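Local coordinates for hypothetical protein (Geobacillus stearothermophilus, PDB 1U84) that is of unknown function, being a small all-helical protein of a family whose biochemical role has not been established, at residues Gln7-Leu12 against Ala40-Glu45; Trp20-Leu25 against Ser56-Ala61; Arg48-Arg53 against Arg76-Leu81. All coordinates share one frame; numbering follows the deposited sequence.

Contact 1 of 3, residues Gln7-Leu12 against Ala40-Glu45; sequences QQLNRL and AVYETE
Tyr-42 extends its phenol across to the first turn of helix 8-20, where it comes up against the side chains of Asn-10 and Leu-9. The two flat groups are turned a full 90° against each other, and the amide of Asn-10 lies at the hydroxyl edge of the ring instead of over a face. CG of Asn-10 is 3.4 Å from Tyr-42 OH. Leu-9 adds little: its CD2 methyl comes no nearer than 4.1 Å to Tyr-42 OH. Side chains alone bridge the gap, since the nearest backbones, at the CA atoms of Asn-10 and Val-41, are 9.9 Å apart. The phenol leaves the chain with CG beside the backbone N and anti to the carbonyl carbon (chi1 -77°), a setting that carries the ring outward from the end of helix 31-41. The chain turns there, with Glu-43 N bonded to Ala-40 O at 2.9 Å. An alanine in place of Asn-10 would have no amide, and the Tyr-42 hydroxyl would probably be left without the polar group at its edge, its ring freer to swing. Leu-9 also lies against Leu-81 and Ala-85 of helix 68-85, while Lys-82 of that helix bonds Val-41 O and forms a salt bridge with Glu-45. With only 100 Å² buried in total and Tyr-42 exposed, this is a surface contact at the margin of an all-helical bundle, joining the start of one helix to the C-terminal end of another.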
loop_
_atom_site.group_PDB
_atom_site.type_symbol
_atom_site.label_atom_id
_atom_site.label_comp_id
_atom_site.label_asym_id
_atom_site.label_seq_id
_atom_site.Cartn_x
_atom_site.Cartn_y
_atom_site.Cartn_z
ATOM N N GLN A 7 -0.499 -14.783 -9.948
ATOM C CA GLN A 7 -1.090 -13.576 -9.365
ATOM C C GLN A 7 -1.391 -13.726 -7.876
ATOM O O GLN A 7 -1.942 -12.817 -7.270
ATOM C CB GLN A 7 -2.350 -13.161 -10.118
ATOM C CG GLN A 7 -2.078 -12.670 -11.542
ATOM C CD GLN A 7 -1.019 -11.576 -11.600
ATOM O OE1 GLN A 7 0.072 -11.785 -12.129
ATOM N NE2 GLN A 7 -1.328 -10.423 -11.050
ATOM N N GLN A 8 -1.020 -14.874 -7.312
ATOM C CA GLN A 8 -1.228 -15.178 -5.889
ATOM C C GLN A 8 -0.608 -14.113 -4.971
ATOM O O GLN A 8 -1.291 -13.598 -4.062
ATOM C CB GLN A 8 -0.688 -16.582 -5.572
ATOM C CG GLN A 8 0.779 -16.783 -5.949
ATOM C CD GLN A 8 1.042 -18.060 -6.724
ATOM O OE1 GLN A 8 0.326 -18.383 -7.674
ATOM N NE2 GLN A 8 2.094 -18.771 -6.344
ATOM N N LEU A 9 0.661 -13.778 -5.213
ATOM C CA LEU A 9 1.324 -12.718 -4.449
ATOM C C LEU A 9 0.565 -11.394 -4.599
ATOM O O LEU A 9 0.284 -10.718 -3.625
ATOM C CB LEU A 9 2.785 -12.529 -4.873
ATOM C CG LEU A 9 3.525 -11.431 -4.101
ATOM C CD1 LEU A 9 3.566 -11.752 -2.621
ATOM C CD2 LEU A 9 4.923 -11.204 -4.682
ATOM N N ASN A 10 0.229 -11.030 -5.828
ATOM C CA ASN A 10 -0.484 -9.775 -6.008
ATOM C C ASN A 10 -1.817 -9.730 -5.294
ATOM O O ASN A 10 -2.150 -8.708 -4.706
ATOM C CB ASN A 10 -0.626 -9.450 -7.499
ATOM C CG ASN A 10 0.719 -9.099 -8.131
ATOM O OD1 ASN A 10 1.655 -8.736 -7.423
ATOM N ND2 ASN A 10 0.828 -9.265 -9.447
ATOM N N ARG A 11 -2.568 -10.825 -5.330
ATOM C CA ARG A 11 -3.871 -10.823 -4.639
ATOM C C ARG A 11 -3.669 -10.583 -3.144
ATOM O O ARG A 11 -4.446 -9.837 -2.511
ATOM C CB ARG A 11 -4.677 -12.110 -4.919
ATOM C CG ARG A 11 -5.253 -12.159 -6.327
ATOM C CD ARG A 11 -6.229 -13.351 -6.505
ATOM N NE ARG A 11 -5.667 -14.637 -6.087
ATOM C CZ ARG A 11 -5.032 -15.491 -6.891
ATOM N NH1 ARG A 11 -4.856 -15.206 -8.180
ATOM N NH2 ARG A 11 -4.563 -16.642 -6.400
ATOM N N LEU A 12 -2.633 -11.210 -2.585
ATOM C CA LEU A 12 -2.329 -11.059 -1.156
ATOM C C LEU A 12 -1.928 -9.619 -0.832
ATOM O O LEU A 12 -2.429 -9.012 0.130
ATOM C CB LEU A 12 -1.226 -12.032 -0.741
ATOM C CG LEU A 12 -1.055 -12.242 0.752
ATOM C CD1 LEU A 12 -2.401 -12.574 1.415
ATOM C CD2 LEU A 12 -0.058 -13.363 0.921
ATOM N N ALA A 40 3.286 0.691 -7.398
ATOM C CA ALA A 40 4.453 1.346 -6.745
ATOM C C ALA A 40 5.341 0.261 -6.107
ATOM O O ALA A 40 6.549 0.439 -6.006
ATOM C CB ALA A 40 3.978 2.291 -5.668
ATOM N N VAL A 41 4.713 -0.775 -5.542
ATOM C CA VAL A 41 5.462 -1.919 -4.946
ATOM C C VAL A 41 6.487 -2.501 -5.940
ATOM O O VAL A 41 7.582 -2.913 -5.545
ATOM C CB VAL A 41 4.524 -3.058 -4.387
ATOM C CG1 VAL A 41 5.321 -4.366 -4.027
ATOM C CG2 VAL A 41 3.758 -2.537 -3.151
ATOM N N TYR A 42 6.105 -2.562 -7.211
ATOM C CA TYR A 42 7.010 -3.111 -8.215
ATOM C C TYR A 42 8.028 -2.104 -8.726
ATOM O O TYR A 42 8.881 -2.443 -9.576
ATOM C CB TYR A 42 6.218 -3.733 -9.360
ATOM C CG TYR A 42 5.660 -5.070 -8.966
ATOM C CD1 TYR A 42 6.479 -6.198 -8.899
ATOM C CD2 TYR A 42 4.327 -5.198 -8.608
ATOM C CE1 TYR A 42 5.979 -7.426 -8.522
ATOM C CE2 TYR A 42 3.796 -6.420 -8.237
ATOM C CZ TYR A 42 4.628 -7.541 -8.202
ATOM O OH TYR A 42 4.098 -8.749 -7.803
ATOM N N GLU A 43 7.984 -0.888 -8.201
ATOM C CA GLU A 43 8.879 0.169 -8.703
ATOM C C GLU A 43 10.040 0.475 -7.790
ATOM O O GLU A 43 10.916 1.286 -8.147
ATOM C CB GLU A 43 8.075 1.433 -9.025
ATOM C CG GLU A 43 7.161 1.221 -10.226
ATOM C CD GLU A 43 6.162 2.352 -10.430
ATOM O OE1 GLU A 43 6.080 3.246 -9.553
ATOM O OE2 GLU A 43 5.450 2.322 -11.465
ATOM N N THR A 44 10.053 -0.166 -6.624
ATOM C CA THR A 44 11.086 0.062 -5.618
ATOM C C THR A 44 11.343 -1.152 -4.735
ATOM O O THR A 44 10.531 -2.096 -4.707
ATOM C CB THR A 44 10.700 1.273 -4.758
ATOM O OG1 THR A 44 11.836 1.713 -3.989
ATOM C CG2 THR A 44 9.485 0.958 -3.834
ATOM N N GLU A 45 12.464 -1.138 -4.018
ATOM C CA GLU A 45 12.686 -2.082 -2.909
ATOM C C GLU A 45 12.831 -1.337 -1.576
ATOM O O GLU A 45 13.140 -1.944 -0.551
ATOM C CB GLU A 45 13.964 -2.904 -3.140
ATOM C CG GLU A 45 14.125 -3.581 -4.515
ATOM C CD GLU A 45 13.046 -4.586 -4.883
ATOM O OE1 GLU A 45 12.407 -5.162 -3.987
ATOM O OE2 GLU A 45 12.858 -4.805 -6.106
#

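Contact 2 of 3, residues Trp20-Leu25 against Ser56-Ala61; sequences WDPFGL and SIYEFA
Trp-20 drives the edge of its six-membered ring into the face of Tyr-58, and Pro-22 reaches the same phenol from the loop. Along 56-61 the helix is regular at this point: Ser-56 O accepts from Phe-60 N, and Ile-57 O from Ala-61 N. Next comes Tyr-58, which carries the whole contact. Its CG stands beside the backbone N (chi1 -82°), and the ring so placed takes Trp-20 CZ3 over its centre, 3.6 Å above the plane. With ring centroids 5.0 Å apart and planes at 85°, the pair is a T-shaped stack. Pro-22 CG adds a contact of 3.8 Å to Tyr-58 CE2, and the same proline also covers the rim of one indole face, so the proline touches both aromatic rings. At its far end Tyr-58 OH is 2.7 Å from a water, which also accepts a weak bond from Asp-21 N. The buried phenol thus gains a polar partner linking it to the loop. That loop is held from within: Asp-21, of positive phi, opens a type I turn to Gly-24, and its OD1 takes the N-H of Leu-25 on the syn lone pair at 2.7 Å with an angle of 157°. Tyr-30 adds a further bond to the same carboxylate oxygen. At the end of the segment Ala-61, like Ile-57 before it, packs on Glu-33. Helix 47-62 therefore lies between helix 31-41, which Ile-57 also meets at Ser-36 and Val-37, and the loop after helix 8-20, while Trp-20 continues onto Cys-71 and Leu-74 of helix 68-85.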
loop_
_atom_site.group_PDB
_atom_site.type_symbol
_atom_site.label_atom_id
_atom_site.label_comp_id
_atom_site.label_asym_id
_atom_site.label_seq_id
_atom_site.Cartn_x
_atom_site.Cartn_y
_atom_site.Cartn_z
ATOM N N TRP A 20 -5.634 -2.468 5.287
ATOM C CA TRP A 20 -5.041 -1.328 5.989
ATOM C C TRP A 20 -6.126 -0.351 6.492
ATOM O O TRP A 20 -6.094 0.099 7.652
ATOM C CB TRP A 20 -4.072 -0.605 5.057
ATOM C CG TRP A 20 -3.168 0.378 5.709
ATOM C CD1 TRP A 20 -2.450 0.222 6.880
ATOM C CD2 TRP A 20 -2.817 1.641 5.189
ATOM N NE1 TRP A 20 -1.692 1.335 7.120
ATOM C CE2 TRP A 20 -1.876 2.221 6.079
ATOM C CE3 TRP A 20 -3.175 2.345 4.020
ATOM C CZ2 TRP A 20 -1.335 3.484 5.855
ATOM C CZ3 TRP A 20 -2.628 3.601 3.799
ATOM C CH2 TRP A 20 -1.703 4.156 4.709
ATOM N N ASP A 21 -7.102 -0.079 5.622
ATOM C CA ASP A 21 -8.329 0.659 5.985
ATOM C C ASP A 21 -8.063 1.833 6.957
ATOM O O ASP A 21 -8.601 1.872 8.090
ATOM C CB ASP A 21 -9.407 -0.307 6.517
ATOM C CG ASP A 21 -10.782 0.355 6.645
ATOM O OD1 ASP A 21 -10.957 1.507 6.173
ATOM O OD2 ASP A 21 -11.688 -0.287 7.234
ATOM N N PRO A 22 -7.254 2.812 6.537
ATOM C CA PRO A 22 -6.858 3.923 7.410
ATOM C C PRO A 22 -8.003 4.819 7.844
ATOM O O PRO A 22 -7.880 5.499 8.856
ATOM C CB PRO A 22 -5.900 4.730 6.543
ATOM C CG PRO A 22 -6.297 4.372 5.129
ATOM C CD PRO A 22 -6.615 2.926 5.205
ATOM N N PHE A 23 -9.120 4.793 7.118
ATOM C CA PHE A 23 -10.221 5.703 7.470
ATOM C C PHE A 23 -11.483 4.971 7.943
ATOM O O PHE A 23 -12.557 5.574 8.057
ATOM C CB PHE A 23 -10.492 6.651 6.299
ATOM C CG PHE A 23 -9.322 7.527 5.966
ATOM C CD1 PHE A 23 -8.766 8.360 6.942
ATOM C CD2 PHE A 23 -8.744 7.491 4.698
ATOM C CE1 PHE A 23 -7.657 9.181 6.642
ATOM C CE2 PHE A 23 -7.627 8.295 4.389
ATOM C CZ PHE A 23 -7.083 9.125 5.376
ATOM N N GLY A 24 -11.369 3.671 8.213
ATOM C CA GLY A 24 -12.519 2.920 8.761
ATOM C C GLY A 24 -13.700 2.880 7.804
ATOM O O GLY A 24 -14.862 3.075 8.186
ATOM N N LEU A 25 -13.394 2.620 6.543
ATOM C CA LEU A 25 -14.396 2.581 5.470
ATOM C C LEU A 25 -14.718 1.162 4.984
ATOM O O LEU A 25 -15.634 0.951 4.186
ATOM C CB LEU A 25 -13.892 3.441 4.278
ATOM C CG LEU A 25 -13.613 4.931 4.519
ATOM C CD1 LEU A 25 -12.893 5.548 3.307
ATOM C CD2 LEU A 25 -14.892 5.716 4.823
ATOM N N SER A 56 1.092 9.843 -0.983
ATOM C CA SER A 56 0.559 10.668 -2.087
ATOM C C SER A 56 -0.735 10.119 -2.672
ATOM O O SER A 56 -1.699 10.878 -2.943
ATOM C CB SER A 56 1.618 10.850 -3.182
ATOM O OG SER A 56 2.785 11.457 -2.636
ATOM N N ILE A 57 -0.751 8.798 -2.877
ATOM C CA ILE A 57 -1.925 8.085 -3.409
ATOM C C ILE A 57 -3.150 8.360 -2.522
ATOM O O ILE A 57 -4.249 8.695 -3.013
ATOM C CB ILE A 57 -1.635 6.541 -3.538
ATOM C CG1 ILE A 57 -0.663 6.285 -4.704
ATOM C CG2 ILE A 57 -2.960 5.783 -3.716
ATOM C CD1 ILE A 57 0.005 4.936 -4.681
ATOM N N TYR A 58 -2.962 8.227 -1.210
ATOM C CA TYR A 58 -4.094 8.344 -0.285
ATOM C C TYR A 58 -4.435 9.798 -0.034
ATOM O O TYR A 58 -5.616 10.100 0.164
ATOM C CB TYR A 58 -3.839 7.574 1.035
ATOM C CG TYR A 58 -4.145 6.108 0.913
ATOM C CD1 TYR A 58 -3.307 5.249 0.183
ATOM C CD2 TYR A 58 -5.253 5.557 1.542
ATOM C CE1 TYR A 58 -3.606 3.900 0.050
ATOM C CE2 TYR A 58 -5.548 4.190 1.440
ATOM C CZ TYR A 58 -4.709 3.360 0.679
ATOM O OH TYR A 58 -4.990 2.008 0.533
ATOM N N GLU A 59 -3.440 10.689 -0.085
ATOM C CA GLU A 59 -3.753 12.120 0.033
ATOM C C GLU A 59 -4.584 12.589 -1.181
ATOM O O GLU A 59 -5.534 13.361 -1.018
ATOM C CB GLU A 59 -2.507 12.969 0.187
ATOM C CG GLU A 59 -2.890 14.406 0.478
ATOM C CD GLU A 59 -1.705 15.287 0.756
ATOM O OE1 GLU A 59 -0.548 14.805 0.652
ATOM O OE2 GLU A 59 -1.939 16.479 1.077
ATOM N N PHE A 60 -4.239 12.128 -2.387
ATOM C CA PHE A 60 -5.054 12.485 -3.552
ATOM C C PHE A 60 -6.477 11.969 -3.355
ATOM O O PHE A 60 -7.464 12.692 -3.631
ATOM C CB PHE A 60 -4.537 11.920 -4.870
ATOM C CG PHE A 60 -5.477 12.166 -6.015
ATOM C CD1 PHE A 60 -5.602 13.447 -6.541
ATOM C CD2 PHE A 60 -6.285 11.153 -6.519
ATOM C CE1 PHE A 60 -6.495 13.717 -7.594
ATOM C CE2 PHE A 60 -7.187 11.407 -7.584
ATOM C CZ PHE A 60 -7.281 12.696 -8.108
ATOM N N ALA A 61 -6.580 10.715 -2.919
ATOM C CA ALA A 61 -7.871 10.028 -2.873
ATOM C C ALA A 61 -8.824 10.632 -1.857
ATOM O O ALA A 61 -10.022 10.629 -2.080
ATOM C CB ALA A 61 -7.709 8.538 -2.583
HETATM O O HOH W 1 -6.571 0.911 2.472
#

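Contact 3 of 3, residues Arg48-Arg53 against Arg76-Leu81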
loop_
_atom_site.group_PDB
_atom_site.type_symbol
_atom_site.label_atom_id
_atom_site.label_comp_id
_atom_site.label_asym_id
_atom_site.label_seq_id
_atom_site.Cartn_x
_atom_site.Cartn_y
_atom_site.Cartn_z
ATOM N N ARG A 48 11.082 3.650 2.422
ATOM C CA ARG A 48 10.842 5.115 2.415
ATOM C C ARG A 48 10.199 5.608 1.128
ATOM O O ARG A 48 9.268 6.418 1.152
ATOM C CB ARG A 48 12.137 5.922 2.686
ATOM C CG ARG A 48 12.629 5.884 4.119
ATOM C CD ARG A 48 14.069 6.456 4.247
ATOM N NE ARG A 48 14.650 6.139 5.564
ATOM C CZ ARG A 48 15.211 7.030 6.373
ATOM N NH1 ARG A 48 15.288 8.288 5.976
ATOM N NH2 ARG A 48 15.720 6.647 7.553
ATOM N N THR A 49 10.732 5.132 0.006
ATOM C CA THR A 49 10.255 5.495 -1.316
ATOM C C THR A 49 8.794 5.048 -1.463
ATOM O O THR A 49 7.937 5.829 -1.873
ATOM C CB THR A 49 11.135 4.870 -2.420
ATOM O OG1 THR A 49 12.496 5.345 -2.268
ATOM C CG2 THR A 49 10.618 5.265 -3.785
ATOM N N LEU A 50 8.525 3.798 -1.096
ATOM C CA LEU A 50 7.164 3.259 -1.210
ATOM C C LEU A 50 6.200 4.004 -0.297
ATOM O O LEU A 50 5.062 4.288 -0.694
ATOM C CB LEU A 50 7.135 1.753 -0.924
ATOM C CG LEU A 50 5.766 1.059 -0.962
ATOM C CD1 LEU A 50 5.051 1.292 -2.282
ATOM C CD2 LEU A 50 5.925 -0.451 -0.653
ATOM N N ALA A 51 6.654 4.299 0.920
ATOM C CA ALA A 51 5.806 4.990 1.897
ATOM C C ALA A 51 5.382 6.354 1.353
ATOM O O ALA A 51 4.225 6.787 1.534
ATOM C CB ALA A 51 6.527 5.151 3.237
ATOM N N ALA A 52 6.308 7.063 0.690
ATOM C CA ALA A 52 5.973 8.365 0.125
ATOM C C ALA A 52 4.940 8.229 -1.009
ATOM O O ALA A 52 4.027 9.042 -1.103
ATOM C CB ALA A 52 7.216 9.076 -0.342
ATOM N N ARG A 53 5.044 7.160 -1.813
ATOM C CA ARG A 53 4.023 6.913 -2.842
ATOM C C ARG A 53 2.646 6.639 -2.208
ATOM O O ARG A 53 1.629 7.199 -2.643
ATOM C CB ARG A 53 4.400 5.773 -3.806
ATOM C CG ARG A 53 5.550 6.092 -4.783
ATOM C CD ARG A 53 5.146 7.124 -5.883
ATOM N NE ARG A 53 3.992 6.651 -6.645
ATOM C CZ ARG A 53 2.818 7.277 -6.702
ATOM N NH1 ARG A 53 1.823 6.760 -7.400
ATOM N NH2 ARG A 53 2.639 8.439 -6.076
ATOM N N ARG A 76 6.751 -1.175 4.742
ATOM C CA ARG A 76 7.627 -2.250 5.232
ATOM C C ARG A 76 6.969 -3.617 5.155
ATOM O O ARG A 76 7.588 -4.581 4.723
ATOM C CB ARG A 76 8.110 -1.959 6.667
ATOM C CG ARG A 76 9.135 -0.854 6.658
ATOM C CD ARG A 76 9.656 -0.439 8.034
ATOM N NE ARG A 76 10.826 0.429 7.857
ATOM C CZ ARG A 76 11.312 1.268 8.779
ATOM N NH1 ARG A 76 10.719 1.420 9.973
ATOM N NH2 ARG A 76 12.405 1.979 8.497
ATOM N N ARG A 77 5.695 -3.680 5.525
ATOM C CA ARG A 77 4.971 -4.960 5.500
ATOM C C ARG A 77 4.842 -5.499 4.071
ATOM O O ARG A 77 5.062 -6.698 3.800
ATOM C CB ARG A 77 3.600 -4.853 6.155
ATOM C CG ARG A 77 3.570 -4.447 7.646
ATOM C CD ARG A 77 4.588 -5.211 8.519
ATOM N NE ARG A 77 4.704 -4.668 9.881
ATOM C CZ ARG A 77 5.212 -3.472 10.195
ATOM N NH1 ARG A 77 5.644 -2.649 9.262
ATOM N NH2 ARG A 77 5.277 -3.091 11.468
ATOM N N LEU A 78 4.547 -4.598 3.133
ATOM C CA LEU A 78 4.366 -5.007 1.750
ATOM C C LEU A 78 5.674 -5.489 1.136
ATOM O O LEU A 78 5.699 -6.469 0.427
ATOM C CB LEU A 78 3.810 -3.858 0.896
ATOM C CG LEU A 78 2.414 -3.342 1.286
ATOM C CD1 LEU A 78 2.058 -2.156 0.386
ATOM C CD2 LEU A 78 1.307 -4.424 1.174
ATOM N N LEU A 79 6.749 -4.769 1.415
ATOM C CA LEU A 79 8.042 -5.162 0.868
ATOM C C LEU A 79 8.553 -6.439 1.529
ATOM O O LEU A 79 9.229 -7.243 0.863
ATOM C CB LEU A 79 9.066 -4.029 1.025
ATOM C CG LEU A 79 8.819 -2.848 0.075
ATOM C CD1 LEU A 79 9.681 -1.615 0.398
ATOM C CD2 LEU A 79 9.004 -3.248 -1.381
ATOM N N GLU A 80 8.210 -6.648 2.809
ATOM C CA GLU A 80 8.535 -7.934 3.480
ATOM C C GLU A 80 7.899 -9.108 2.757
ATOM O O GLU A 80 8.571 -10.127 2.483
ATOM C CB GLU A 80 8.078 -7.950 4.930
ATOM C CG GLU A 80 8.977 -7.156 5.817
ATOM C CD GLU A 80 8.373 -6.947 7.174
ATOM O OE1 GLU A 80 7.376 -7.655 7.508
ATOM O OE2 GLU A 80 8.899 -6.073 7.900
ATOM N N LEU A 81 6.630 -8.956 2.386
ATOM C CA LEU A 81 5.962 -10.000 1.598
ATOM C C LEU A 81 6.563 -10.180 0.208
ATOM O O LEU A 81 6.798 -11.300 -0.222
ATOM C CB LEU A 81 4.464 -9.744 1.503
ATOM C CG LEU A 81 3.692 -10.765 0.655
ATOM C CD1 LEU A 81 3.918 -12.196 1.118
ATOM C CD2 LEU A 81 2.221 -10.417 0.626
#
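Leu-50 of helix 47-62 points at Leu-78 and Leu-79 of helix 68-85, and the atoms of its side chain meet different parts of the core. Its CB has only a loose neighbour across the contact, Leu-79 CD1 at 4.4 Å. CG mainly sets the branch: it stands anti to the backbone N (chi1 178°), which carries both methyls well out from the helix. CD1 then turns aside, packing on Ala-40 CB of helix 31-41 at 3.7 Å. The other methyl, CD2, does the touching here. It comes to 3.8 Å from Leu-79 CG and 4.1 Å from Leu-79 CD1, and it also faces Leu-78 CB at 4.3 Å, thereby entering the notch between two consecutive leucines. Leu-50 and Leu-79 meet tip to tip. All three leucines are buried and every contact among them is apolar. Farther out, Arg-48 NE and Arg-76 NH2 stay 5.6 Å apart, like charges that would, if anything, probably repel mildly. Beyond the two segments, Leu-78 also packs on Leu-13 of helix 8-20 and on Val-37, and Ala-51 lies against Phe-68, Leu-72 and Ala-75. Buried leucines that between them meet side chains of helices 8-20 and 31-41, as well as each other across helices 47-62 and 68-85, place this contact in the hydrophobic core of a four-helix, all-helical domain.

Burial rises from contact 1, at the surface, through the partly buried contact 2 to contact 3 in the core, and the chemistry follows. The first depends on a phenol and an amide at the surface, the second mixes aromatic stacking with a water, and the third is purely aliphatic. Contacts 2 and 3 both use helix 47-62, whereas contact 1 uses the start of helix 8-20 and contact 2 the loop that follows it; these two lie on opposite sides of the chain's centre, their own centres 18 Å apart. Contacts 1 and 3 adjoin, Leu-9 CD1 lying 3.4 Å from Leu-81 CG.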